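Local coordinates for Non-structural protein 3 (Porcine deltacoronavirus, PDB 6LN0), which is a multidomain viral replication protein that combines a macro domain, which probably binds ADP-ribose, with a zinc-bearing papain-like protease thought to cleave the viral polyprotein, at residues K241-R246 with H252-D257; R285-L288 with R294-A297; P2-K7 with F26-L31. All blocks are in the same frame, centred on the assembly; numbering follows the deposited sequence.

Contact 1: K241-R246 with H252-D257; sequences KWVVSR and HLKQKD
Val-244 and Leu-253 face each other as a non-hydrogen-bonded antiparallel pair, and their side chains slant across one another on the same face of the two-stranded sheet. The meeting atoms are Val-244 CG1 and Leu-253 CD1, 3.6 Å apart. Leu-253 extends with CG anti to its backbone N (chi1 180°), and CD1 also reaches Trp-242 CB at 3.9 Å, so one methyl bridges two residues of the partner segment. The indole lies farther along, where its CZ3 edge meets the backbone O of Lys-256 near the ring plane, at 4.0 Å. Val-296 and Tyr-300 of helix 293-302 also pack against this indole.

On the other face lie Ser-245 and His-252, a hydrogen-bonded pair. The bond from His-252 N to Ser-245 O is nearly straight at the hydrogen (172°) and short, 2.7 Å, whereas the return bond from Ser-245 N is weak. His-252 ND1 is hydrogen-bonded to Asn-267 ND2, which should orient the imidazole, and the ring also touches Ser-263 of helix 260-270. Beyond the regular pairing, Lys-254 N still bonds to Val-243 O at 2.9 Å, and the aliphatic part of Lys-254 runs alongside Val-243, both pointing the same way, with CD of the lysine 3.7 Å from Val-243 CG1.

The far end is closed by Lys-256. Its chain is extended, and NZ donates to Lys-241 O at 2.9 Å, tilted 32° from the carbonyl plane; the ammonium group thus bridges the two segments where they have diverged beyond the strands. Asn-259 OD1 accepts from Lys-256 N and its ND2 donates to Lys-254 O. The whole is an antiparallel beta hairpin, 244-247 with 250-253, whose apolar face, with Val-244 and Leu-253, packs against the helices of the papain-like protease domain.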
loop_
_atom_site.group_PDB
_atom_site.type_symbol
_atom_site.label_atom_id
_atom_site.label_comp_id
_atom_site.label_asym_id
_atom_site.label_seq_id
_atom_site.Cartn_x
_atom_site.Cartn_y
_atom_site.Cartn_z
ATOM N N LYS A 241 -20.940 12.178 0.066
ATOM C CA LYS A 241 -21.793 13.191 0.687
ATOM C C LYS A 241 -23.163 12.584 0.976
ATOM O O LYS A 241 -23.765 11.955 0.102
ATOM C CB LYS A 241 -21.912 14.436 -0.204
ATOM C CG LYS A 241 -20.539 15.034 -0.628
ATOM C CD LYS A 241 -20.614 16.546 -0.953
ATOM C CE LYS A 241 -19.367 17.056 -1.708
ATOM N NZ LYS A 241 -18.408 17.860 -0.865
ATOM N N TRP A 242 -23.631 12.733 2.211
ATOM C CA TRP A 242 -24.961 12.285 2.603
ATOM C C TRP A 242 -25.735 13.440 3.211
ATOM O O TRP A 242 -25.164 14.456 3.614
ATOM C CB TRP A 242 -24.936 11.169 3.649
ATOM C CG TRP A 242 -24.044 10.009 3.394
ATOM C CD1 TRP A 242 -22.810 9.801 3.938
ATOM C CD2 TRP A 242 -24.328 8.855 2.586
ATOM N NE1 TRP A 242 -22.304 8.604 3.504
ATOM C CE2 TRP A 242 -23.213 8.003 2.673
ATOM C CE3 TRP A 242 -25.406 8.465 1.795
ATOM C CZ2 TRP A 242 -23.144 6.789 1.995
ATOM C CZ3 TRP A 242 -25.335 7.259 1.119
ATOM C CH2 TRP A 242 -24.215 6.434 1.226
ATOM N N VAL A 243 -27.048 13.253 3.327
ATOM C CA VAL A 243 -27.907 14.185 4.049
ATOM C C VAL A 243 -28.560 13.440 5.210
ATOM O O VAL A 243 -29.159 12.372 5.017
ATOM C CB VAL A 243 -28.957 14.809 3.108
ATOM C CG1 VAL A 243 -30.208 15.264 3.880
ATOM C CG2 VAL A 243 -28.328 15.953 2.281
ATOM N N VAL A 244 -28.424 13.990 6.417
ATOM C CA VAL A 244 -29.143 13.479 7.576
ATOM C C VAL A 244 -30.093 14.562 8.073
ATOM O O VAL A 244 -29.918 15.751 7.799
ATOM C CB VAL A 244 -28.212 13.004 8.710
ATOM C CG1 VAL A 244 -27.739 11.591 8.433
ATOM C CG2 VAL A 244 -27.051 13.967 8.880
ATOM N N SER A 245 -31.084 14.134 8.856
ATOM C CA SER A 245 -32.312 14.908 9.031
ATOM C C SER A 245 -33.032 14.433 10.285
ATOM O O SER A 245 -33.339 13.242 10.386
ATOM C CB SER A 245 -33.197 14.723 7.796
ATOM O OG SER A 245 -34.404 15.424 7.926
ATOM N N ARG A 246 -33.303 15.347 11.230
ATOM C CA ARG A 246 -34.147 15.018 12.380
ATOM C C ARG A 246 -35.580 14.758 11.921
ATOM O O ARG A 246 -36.178 15.586 11.234
ATOM C CB ARG A 246 -34.139 16.144 13.424
ATOM C CG ARG A 246 -32.756 16.601 13.929
ATOM C CD ARG A 246 -32.168 15.707 15.047
ATOM N NE ARG A 246 -33.161 15.303 16.044
ATOM C CZ ARG A 246 -33.054 14.230 16.831
ATOM N NH1 ARG A 246 -31.991 13.432 16.754
ATOM N NH2 ARG A 246 -34.022 13.948 17.698
ATOM N N HIS A 252 -32.301 10.822 10.872
ATOM C CA HIS A 252 -32.526 9.869 9.795
ATOM C C HIS A 252 -31.539 10.096 8.662
ATOM O O HIS A 252 -31.142 11.227 8.373
ATOM C CB HIS A 252 -33.950 9.996 9.240
ATOM C CG HIS A 252 -34.206 9.165 8.017
ATOM N ND1 HIS A 252 -34.324 7.792 8.060
ATOM C CD2 HIS A 252 -34.377 9.511 6.718
ATOM C CE1 HIS A 252 -34.547 7.326 6.843
ATOM N NE2 HIS A 252 -34.579 8.348 6.008
ATOM N N LEU A 253 -31.183 9.017 7.985
ATOM C CA LEU A 253 -30.243 9.090 6.879
ATOM C C LEU A 253 -31.055 9.066 5.595
ATOM O O LEU A 253 -31.567 8.012 5.207
ATOM C CB LEU A 253 -29.234 7.946 6.929
ATOM C CG LEU A 253 -28.191 7.902 5.812
ATOM C CD1 LEU A 253 -27.088 8.921 6.039
ATOM C CD2 LEU A 253 -27.602 6.522 5.685
ATOM N N LYS A 254 -31.140 10.230 4.935
ATOM C CA LYS A 254 -31.964 10.409 3.739
ATOM C C LYS A 254 -31.672 9.331 2.704
ATOM O O LYS A 254 -30.516 8.988 2.449
ATOM C CB LYS A 254 -31.723 11.806 3.139
ATOM C CG LYS A 254 -32.533 12.120 1.866
ATOM C CD LYS A 254 -32.564 13.632 1.528
ATOM C CE LYS A 254 -33.570 14.412 2.393
ATOM N NZ LYS A 254 -33.896 15.791 1.888
ATOM N N GLN A 255 -32.739 8.785 2.123
ATOM C CA GLN A 255 -32.612 7.681 1.177
ATOM C C GLN A 255 -31.767 8.099 -0.028
ATOM O O GLN A 255 -31.925 9.197 -0.573
ATOM C CB GLN A 255 -34.011 7.217 0.745
ATOM C CG GLN A 255 -34.077 6.316 -0.482
ATOM C CD GLN A 255 -33.365 4.986 -0.292
ATOM O OE1 GLN A 255 -33.692 4.216 0.616
ATOM N NE2 GLN A 255 -32.382 4.703 -1.164
ATOM N N LYS A 256 -30.850 7.219 -0.431
ATOM C CA LYS A 256 -29.886 7.526 -1.483
ATOM C C LYS A 256 -28.984 6.334 -1.760
ATOM O O LYS A 256 -28.468 5.717 -0.822
ATOM C CB LYS A 256 -29.019 8.723 -1.094
ATOM C CG LYS A 256 -27.884 9.012 -2.060
ATOM C CD LYS A 256 -27.441 10.448 -1.926
ATOM C CE LYS A 256 -25.980 10.603 -2.262
ATOM N NZ LYS A 256 -25.534 12.027 -2.141
ATOM N N ASP A 257 -28.789 5.998 -3.035
ATOM C CA ASP A 257 -27.760 5.039 -3.440
ATOM C C ASP A 257 -27.920 3.689 -2.739
ATOM O O ASP A 257 -26.931 3.040 -2.372
ATOM C CB ASP A 257 -26.359 5.602 -3.186
ATOM C CG ASP A 257 -25.956 6.664 -4.185
ATOM O OD1 ASP A 257 -25.987 6.373 -5.402
ATOM O OD2 ASP A 257 -25.582 7.782 -3.749
#

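Contact 2: R285-L288 with R294-A297; sequences REYL and RFVA
Two helices come together here across a short connection, helix 278-287 meeting the first turn of helix 293-302, and the backbones approach most closely at Tyr-287 and Phe-295, whose CA atoms are 6.4 Å apart. These same two residues carry the buried part of the contact. Their rings form an offset edge-to-face pair: the edge of Phe-295 is directed at the face of Tyr-287, with centroids 5.6 Å apart and planes at 63°. Phe-295 CD2 does most of the touching, lying 3.8 Å from Tyr-287 CB and about equally near CG. In both residues CG is anti to the backbone N, which, with both side chains leaving their helices toward each other, brings the rings into the interface. Tyr-287 CD2, next to that point, also meets Val-296 CG2 at 4.4 Å. The phenol oxygen is hydrogen-bonded to Met-251 O, which should limit movement of the ring, while Phe-295 is flanked by Tyr-284 and Val-266.

Toward the surface, Glu-286 and Arg-294 form a salt bridge. OE2 comes to NH1 at 2.6 Å, near the guanidinium plane, but the bond is bent (123° at the hydrogen) and weak as a hydrogen bond. Only OE2 reaches a nitrogen at bonding distance, and the carboxylate and guanidinium planes are turned 32° apart, so the pair is not the flat two-pronged kind. The arginine chain bends at its third torsion, and OE1 of Glu-286 rests 3.3 Å from Arg-294 CD instead of meeting a second nitrogen.

An apolar aromatic interior with an ion pair at its margin joins two consecutive helices linked by a short loop, in the helical part of the protease domain, consistent with the thumb of coronavirus papain-like proteases.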
loop_
_atom_site.group_PDB
_atom_site.type_symbol
_atom_site.label_atom_id
_atom_site.label_comp_id
_atom_site.label_asym_id
_atom_site.label_seq_id
_atom_site.Cartn_x
_atom_site.Cartn_y
_atom_site.Cartn_z
ATOM N N ARG A 285 -21.631 10.105 17.609
ATOM C CA ARG A 285 -21.981 11.464 17.999
ATOM C C ARG A 285 -21.724 12.460 16.864
ATOM O O ARG A 285 -22.401 13.490 16.789
ATOM C CB ARG A 285 -21.255 11.837 19.297
ATOM C CG ARG A 285 -21.901 11.141 20.520
ATOM C CD ARG A 285 -21.483 11.715 21.878
ATOM N NE ARG A 285 -20.030 11.749 22.059
ATOM C CZ ARG A 285 -19.421 11.751 23.245
ATOM N NH1 ARG A 285 -20.140 11.706 24.359
ATOM N NH2 ARG A 285 -18.095 11.790 23.319
ATOM N N GLU A 286 -20.817 12.158 15.929
ATOM C CA GLU A 286 -20.760 12.970 14.715
ATOM C C GLU A 286 -22.055 12.842 13.927
ATOM O O GLU A 286 -22.719 13.841 13.630
ATOM C CB GLU A 286 -19.568 12.574 13.846
ATOM C CG GLU A 286 -18.274 13.128 14.351
ATOM C CD GLU A 286 -17.071 12.745 13.500
ATOM O OE1 GLU A 286 -17.229 12.451 12.287
ATOM O OE2 GLU A 286 -15.950 12.759 14.055
ATOM N N TYR A 287 -22.425 11.612 13.572
ATOM C CA TYR A 287 -23.659 11.380 12.830
ATOM C C TYR A 287 -24.841 12.087 13.484
ATOM O O TYR A 287 -25.619 12.775 12.811
ATOM C CB TYR A 287 -23.914 9.873 12.723
ATOM C CG TYR A 287 -25.260 9.467 12.147
ATOM C CD1 TYR A 287 -26.406 9.399 12.947
ATOM C CD2 TYR A 287 -25.382 9.110 10.815
ATOM C CE1 TYR A 287 -27.627 9.016 12.414
ATOM C CE2 TYR A 287 -26.602 8.715 10.290
ATOM C CZ TYR A 287 -27.705 8.676 11.087
ATOM O OH TYR A 287 -28.901 8.290 10.537
ATOM N N LEU A 288 -24.990 11.937 14.803
ATOM C CA LEU A 288 -26.137 12.532 15.480
ATOM C C LEU A 288 -26.115 14.054 15.445
ATOM O O LEU A 288 -27.127 14.679 15.787
ATOM C CB LEU A 288 -26.212 12.062 16.932
ATOM C CG LEU A 288 -26.809 10.682 17.212
ATOM C CD1 LEU A 288 -26.915 10.455 18.724
ATOM C CD2 LEU A 288 -28.156 10.474 16.531
ATOM N N ARG A 294 -18.255 9.509 8.592
ATOM C CA ARG A 294 -17.396 8.458 9.122
ATOM C C ARG A 294 -18.219 7.255 9.574
ATOM O O ARG A 294 -17.927 6.108 9.199
ATOM C CB ARG A 294 -16.535 9.023 10.250
ATOM C CG ARG A 294 -15.464 9.961 9.706
ATOM C CD ARG A 294 -14.810 10.824 10.770
ATOM N NE ARG A 294 -13.759 10.094 11.465
ATOM C CZ ARG A 294 -13.632 10.017 12.793
ATOM N NH1 ARG A 294 -14.478 10.648 13.591
ATOM N NH2 ARG A 294 -12.644 9.303 13.331
ATOM N N PHE A 295 -19.282 7.508 10.346
ATOM C CA PHE A 295 -20.109 6.435 10.892
ATOM C C PHE A 295 -20.686 5.561 9.791
ATOM O O PHE A 295 -20.658 4.332 9.888
ATOM C CB PHE A 295 -21.223 7.054 11.729
ATOM C CG PHE A 295 -22.050 6.069 12.491
ATOM C CD1 PHE A 295 -21.452 5.144 13.336
ATOM C CD2 PHE A 295 -23.432 6.102 12.414
ATOM C CE1 PHE A 295 -22.209 4.254 14.073
ATOM C CE2 PHE A 295 -24.214 5.210 13.158
ATOM C CZ PHE A 295 -23.604 4.287 13.986
ATOM N N VAL A 296 -21.191 6.176 8.725
ATOM C CA VAL A 296 -21.770 5.423 7.617
ATOM C C VAL A 296 -20.702 4.646 6.868
ATOM O O VAL A 296 -20.925 3.503 6.443
ATOM C CB VAL A 296 -22.531 6.376 6.673
ATOM C CG1 VAL A 296 -22.938 5.643 5.435
ATOM C CG2 VAL A 296 -23.783 6.930 7.373
ATOM N N ALA A 297 -19.542 5.271 6.645
ATOM C CA ALA A 297 -18.448 4.575 5.975
ATOM C C ALA A 297 -17.997 3.369 6.792
ATOM O O ALA A 297 -17.757 2.283 6.248
ATOM C CB ALA A 297 -17.284 5.534 5.735
#

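Contact 3: P2-K7 with F26-L31; sequences PPEAIK and FDNSVL
The amide of Asn-28 and the carboxylate of Glu-4 stand almost perpendicular, their planes 88° apart. Glu-4 reaches the amide from one side: its backbone O lies above the plane, 3.6 Å from Asn-28 CG, and its side-chain CG approaches Asn-28 ND2 over the same face at 4.0 Å. No hydrogen bond links the two residues. Glu-4 bends sharply at its second torsion (chi2 -82°), turning its carboxylate aside from the extended course of the chain. The ring of Phe-26 has Ser-29 CB of its own segment at its edge, in plane.

Close to the backbone, Ala-5 CB rests 3.3 Å from Asn-28 O, and the CA of Ala-5 makes a longer CH···O contact to the same oxygen. Residues 3-5 form a short 3-10 turn ahead of strand 10-17, an edge strand of the six-stranded macro-domain sheet, while 26-31 leads into the inner strand 29-34. The N-terminal tail thus lies against the entrance of a central strand, with Pro-2 reaching Cys-85 on the adjoining strand 83-89.

At the surface, Lys-7 NZ forms a salt bridge with Asp-27 OD2 at 2.6 Å; OD1 of Asp-27 stays at 3.4 Å from that nitrogen, so the grip is one-sided. The lysine bends at chi2 and chi4 to get there, passing its CE 3.6 Å from Asp-27 O. Asp-27 is steadied in turn through its backbone N, which donates to Ser-29 OG at 2.9 Å, and that hydroxyl is itself hydrogen-bonded to His-116 ND1.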
loop_
_atom_site.group_PDB
_atom_site.type_symbol
_atom_site.label_atom_id
_atom_site.label_comp_id
_atom_site.label_asym_id
_atom_site.label_seq_id
_atom_site.Cartn_x
_atom_site.Cartn_y
_atom_site.Cartn_z
ATOM N N PRO A 2 43.659 -10.603 -16.423
ATOM C CA PRO A 2 44.789 -11.033 -15.575
ATOM C C PRO A 2 44.299 -11.795 -14.360
ATOM O O PRO A 2 43.342 -11.376 -13.692
ATOM C CB PRO A 2 45.461 -9.716 -15.159
ATOM C CG PRO A 2 44.976 -8.738 -16.109
ATOM C CD PRO A 2 43.588 -9.135 -16.450
ATOM N N PRO A 3 44.964 -12.898 -14.020
ATOM C CA PRO A 3 44.451 -13.759 -12.948
ATOM C C PRO A 3 44.400 -13.085 -11.594
ATOM O O PRO A 3 43.572 -13.469 -10.767
ATOM C CB PRO A 3 45.426 -14.947 -12.959
ATOM C CG PRO A 3 46.680 -14.408 -13.540
ATOM C CD PRO A 3 46.257 -13.370 -14.548
ATOM N N GLU A 4 45.245 -12.098 -11.318
ATOM C CA GLU A 4 45.187 -11.504 -9.984
ATOM C C GLU A 4 43.982 -10.593 -9.799
ATOM O O GLU A 4 43.694 -10.211 -8.659
ATOM C CB GLU A 4 46.477 -10.732 -9.672
ATOM C CG GLU A 4 46.769 -9.535 -10.564
ATOM C CD GLU A 4 47.412 -9.935 -11.881
ATOM O OE1 GLU A 4 47.895 -9.040 -12.623
ATOM O OE2 GLU A 4 47.439 -11.153 -12.169
ATOM N N ALA A 5 43.265 -10.255 -10.877
ATOM C CA ALA A 5 42.131 -9.338 -10.824
ATOM C C ALA A 5 40.797 -10.040 -10.573
ATOM O O ALA A 5 39.771 -9.362 -10.416
ATOM C CB ALA A 5 42.050 -8.536 -12.129
ATOM N N ILE A 6 40.788 -11.367 -10.533
ATOM C CA ILE A 6 39.543 -12.122 -10.491
ATOM C C ILE A 6 39.020 -12.173 -9.061
ATOM O O ILE A 6 39.774 -12.406 -8.108
ATOM C CB ILE A 6 39.757 -13.531 -11.068
ATOM C CG1 ILE A 6 38.471 -14.343 -10.970
ATOM C CG2 ILE A 6 40.878 -14.266 -10.331
ATOM C CD1 ILE A 6 37.322 -13.735 -11.599
ATOM N N LYS A 7 37.723 -11.908 -8.897
ATOM C CA LYS A 7 37.036 -12.147 -7.635
ATOM C C LYS A 7 35.763 -12.933 -7.911
ATOM O O LYS A 7 35.057 -12.659 -8.885
ATOM C CB LYS A 7 36.710 -10.843 -6.908
ATOM C CG LYS A 7 37.923 -10.017 -6.592
ATOM C CD LYS A 7 37.755 -8.601 -7.077
ATOM C CE LYS A 7 39.040 -7.798 -6.832
ATOM N NZ LYS A 7 39.107 -7.278 -5.430
ATOM N N PHE A 26 42.097 1.471 -4.882
ATOM C CA PHE A 26 42.186 0.372 -5.840
ATOM C C PHE A 26 42.341 -0.981 -5.137
ATOM O O PHE A 26 42.559 -1.068 -3.928
ATOM C CB PHE A 26 43.344 0.590 -6.809
ATOM C CG PHE A 26 43.110 1.698 -7.795
ATOM C CD1 PHE A 26 42.243 1.529 -8.860
ATOM C CD2 PHE A 26 43.766 2.911 -7.662
ATOM C CE1 PHE A 26 42.033 2.557 -9.779
ATOM C CE2 PHE A 26 43.555 3.936 -8.568
ATOM C CZ PHE A 26 42.689 3.759 -9.630
ATOM N N ASP A 27 42.222 -2.053 -5.930
ATOM C CA ASP A 27 42.252 -3.435 -5.449
ATOM C C ASP A 27 42.349 -4.413 -6.624
ATOM O O ASP A 27 41.367 -5.089 -6.966
ATOM C CB ASP A 27 41.008 -3.723 -4.604
ATOM C CG ASP A 27 40.965 -5.157 -4.084
ATOM O OD1 ASP A 27 41.991 -5.871 -4.191
ATOM O OD2 ASP A 27 39.896 -5.573 -3.570
ATOM N N ASN A 28 43.534 -4.493 -7.243
ATOM C CA ASN A 28 43.760 -5.277 -8.467
ATOM C C ASN A 28 42.689 -4.971 -9.511
ATOM O O ASN A 28 42.137 -5.855 -10.162
ATOM C CB ASN A 28 43.829 -6.771 -8.159
ATOM C CG ASN A 28 44.970 -7.109 -7.228
ATOM O OD1 ASN A 28 44.759 -7.612 -6.122
ATOM N ND2 ASN A 28 46.190 -6.807 -7.659
ATOM N N SER A 29 42.435 -3.684 -9.687
ATOM C CA SER A 29 41.251 -3.217 -10.375
ATOM C C SER A 29 41.468 -3.190 -11.876
ATOM O O SER A 29 42.593 -3.120 -12.370
ATOM C CB SER A 29 40.873 -1.821 -9.883
ATOM O OG SER A 29 40.850 -1.760 -8.464
ATOM N N VAL A 30 40.362 -3.259 -12.603
ATOM C CA VAL A 30 40.353 -2.951 -14.022
ATOM C C VAL A 30 39.990 -1.484 -14.135
ATOM O O VAL A 30 38.871 -1.085 -13.808
ATOM C CB VAL A 30 39.365 -3.826 -14.792
ATOM C CG1 VAL A 30 39.229 -3.319 -16.234
ATOM C CG2 VAL A 30 39.834 -5.264 -14.757
ATOM N N LEU A 31 40.947 -0.675 -14.570
ATOM C CA LEU A 31 40.718 0.747 -14.750
ATOM C C LEU A 31 40.301 0.968 -16.188
ATOM O O LEU A 31 41.062 0.641 -17.106
ATOM C CB LEU A 31 41.980 1.533 -14.413
ATOM C CG LEU A 31 41.950 3.033 -14.632
ATOM C CD1 LEU A 31 41.013 3.689 -13.623
ATOM C CD2 LEU A 31 43.359 3.590 -14.501
#

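How the contacts relate
Contacts 1 and 2 belong to one continuous region of the papain-like protease domain, their centres 11 Å apart. They touch directly: Val-244 CG1 lies 3.6 Å from Tyr-287 CE2, and Trp-242 NE1 is equally far from Val-296 CG1, so Val-244 of the hairpin and Trp-242 just ahead of it pack on the helix pair. Contact 3 is remote, at the opposite end of the elongated chain in the macro domain; its centre is about 75 Å from that of contact 1 and 69 Å from that of contact 2. None of the three supplies a ligand to the zinc ion, which is bound by Cys-334, Cys-335, Cys-360 and Cys-363.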